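Heat shock protein 16 (Schizosaccharomyces pombe, PDB 3W1Z) assembles into a 16-subunit oligomer of the alpha-crystallin family and probably acts as a chaperone that binds unfolded proteins. Local coordinates at residues B[43-48]-B[128-132]. Numbering follows the deposited sequence.
Sequences EGKDTV and LPKVE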
loop_
_atom_site.group_PDB
_atom_site.type_symbol
_atom_site.label_atom_id
_atom_site.label_comp_id
_atom_site.label_asym_id
_atom_site.label_seq_id
_atom_site.Cartn_x
_atom_site.Cartn_y
_atom_site.Cartn_z
ATOM N N GLU B 43 -1.300 31.389 5.118
ATOM C CA GLU B 43 -0.064 32.104 4.843
ATOM C C GLU B 43 -0.226 33.125 3.726
ATOM O O GLU B 43 -0.504 32.770 2.580
ATOM C CB GLU B 43 1.063 31.131 4.490
ATOM C CG GLU B 43 2.429 31.797 4.398
ATOM C CD GLU B 43 3.468 30.930 3.716
ATOM O OE1 GLU B 43 3.124 29.813 3.281
ATOM O OE2 GLU B 43 4.632 31.369 3.611
ATOM N N GLY B 44 -0.055 34.395 4.070
ATOM C CA GLY B 44 0.096 35.434 3.072
ATOM C C GLY B 44 1.581 35.534 2.801
ATOM O O GLY B 44 2.373 34.903 3.499
ATOM N N LYS B 45 1.977 36.334 1.817
ATOM C CA LYS B 45 3.395 36.491 1.509
ATOM C C LYS B 45 4.087 37.302 2.608
ATOM O O LYS B 45 5.310 37.434 2.629
ATOM C CB LYS B 45 3.584 37.152 0.140
ATOM C CG LYS B 45 4.997 37.029 -0.422
ATOM C CD LYS B 45 5.092 37.531 -1.855
ATOM C CE LYS B 45 4.955 36.401 -2.867
ATOM N NZ LYS B 45 3.596 35.794 -2.875
ATOM N N ASP B 46 3.289 37.815 3.539
ATOM C CA ASP B 46 3.787 38.662 4.616
ATOM C C ASP B 46 3.768 37.979 5.988
ATOM O O ASP B 46 4.812 37.824 6.616
ATOM C CB ASP B 46 3.029 39.987 4.636
ATOM C CG ASP B 46 3.231 40.784 3.361
ATOM O OD1 ASP B 46 4.149 41.629 3.325
ATOM O OD2 ASP B 46 2.483 40.550 2.389
ATOM N N THR B 47 2.587 37.601 6.468
ATOM C CA THR B 47 2.485 36.907 7.755
ATOM C C THR B 47 1.977 35.475 7.615
ATOM O O THR B 47 1.649 35.022 6.518
ATOM C CB THR B 47 1.547 37.649 8.728
ATOM O OG1 THR B 47 0.265 37.832 8.114
ATOM C CG2 THR B 47 2.121 39.002 9.106
ATOM N N VAL B 48 1.916 34.771 8.741
ATOM C CA VAL B 48 1.262 33.468 8.807
ATOM C C VAL B 48 0.398 33.379 10.064
ATOM O O VAL B 48 0.873 33.612 11.179
ATOM C CB VAL B 48 2.263 32.286 8.740
ATOM C CG1 VAL B 48 3.425 32.494 9.694
ATOM C CG2 VAL B 48 1.556 30.968 9.030
ATOM N N LEU B 128 2.390 35.081 13.186
ATOM C CA LEU B 128 3.841 35.088 13.046
ATOM C C LEU B 128 4.246 35.847 11.785
ATOM O O LEU B 128 4.003 35.385 10.672
ATOM C CB LEU B 128 4.392 33.659 13.005
ATOM C CG LEU B 128 3.995 32.693 14.128
ATOM C CD1 LEU B 128 2.705 31.951 13.795
ATOM C CD2 LEU B 128 5.118 31.710 14.418
ATOM N N PRO B 129 4.853 37.029 11.959
ATOM C CA PRO B 129 5.276 37.838 10.812
ATOM C C PRO B 129 6.475 37.213 10.110
ATOM O O PRO B 129 7.431 36.838 10.783
ATOM C CB PRO B 129 5.677 39.178 11.448
ATOM C CG PRO B 129 5.472 39.020 12.943
ATOM C CD PRO B 129 5.372 37.563 13.226
ATOM N N LYS B 130 6.438 37.124 8.786
ATOM C CA LYS B 130 7.563 36.567 8.045
ATOM C C LYS B 130 8.521 37.657 7.590
ATOM O O LYS B 130 8.101 38.717 7.128
ATOM C CB LYS B 130 7.091 35.771 6.827
ATOM C CG LYS B 130 6.280 34.531 7.148
ATOM C CD LYS B 130 5.852 33.830 5.870
ATOM C CE LYS B 130 5.170 34.802 4.923
ATOM N NZ LYS B 130 4.667 34.134 3.692
ATOM N N VAL B 131 9.813 37.385 7.730
ATOM C CA VAL B 131 10.839 38.261 7.186
ATOM C C VAL B 131 11.581 37.522 6.074
ATOM O O VAL B 131 11.870 36.332 6.196
ATOM C CB VAL B 131 11.816 38.748 8.282
ATOM C CG1 VAL B 131 11.073 39.577 9.316
ATOM C CG2 VAL B 131 12.514 37.571 8.948
ATOM N N GLU B 132 11.855 38.219 4.976
ATOM C CA GLU B 132 12.550 37.609 3.847
ATOM C C GLU B 132 13.949 37.147 4.231
ATOM O O GLU B 132 14.282 35.967 4.097
ATOM C CB GLU B 132 12.616 38.573 2.660
ATOM C CG GLU B 132 13.724 38.267 1.663
ATOM C CD GLU B 132 14.937 39.158 1.855
ATOM O OE1 GLU B 132 14.750 40.355 2.161
ATOM O OE2 GLU B 132 16.074 38.659 1.716
#
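Lys-130, just beyond strand 123-129, reaches Glu-43 and Gly-44 at the turn between strands 39-43 and 47-53. Its backbone N donates to Asp-46 O (2.8 Å), lying in the plane of that carbonyl. Lys-130 CB then passes Asp-46 O at 3.1 Å, and CG follows a little farther off. Lys-130 CD runs by Glu-43 OE2 at 3.6 Å. A bend about CG-CD (chi3 -52°) brings Lys-130 CE to Gly-44 O and sends NZ into the turn. There Lys-130 NZ forms a salt bridge with Glu-43 OE2 (2.8 Å), meeting the oxygen on its anti side and 23° out of the carboxylate plane, and makes an approach to Gly-44 O so short (2.4 Å) that its exact length is doubtful. The turn closes a beta hairpin in the antiparallel sheet of the alpha-crystallin domain, and Glu-43 also pairs with a strand of the second subunit, carrying the sheet across the interface. An alanine in place of Lys-130 would probably leave Glu-43 OE2 without its ion-pair mate and the Glu-43 carboxylate less firmly held. Farther along, Val-48 and Leu-128 are bound through both N-H...O bonds of an antiparallel hydrogen-bonded pair. On the face they share, Val-48 CG1 packs on Leu-128 CB at 3.6 Å; on the other, the Thr-47 methyl CG2 lies 3.8 Å from Pro-129 CA.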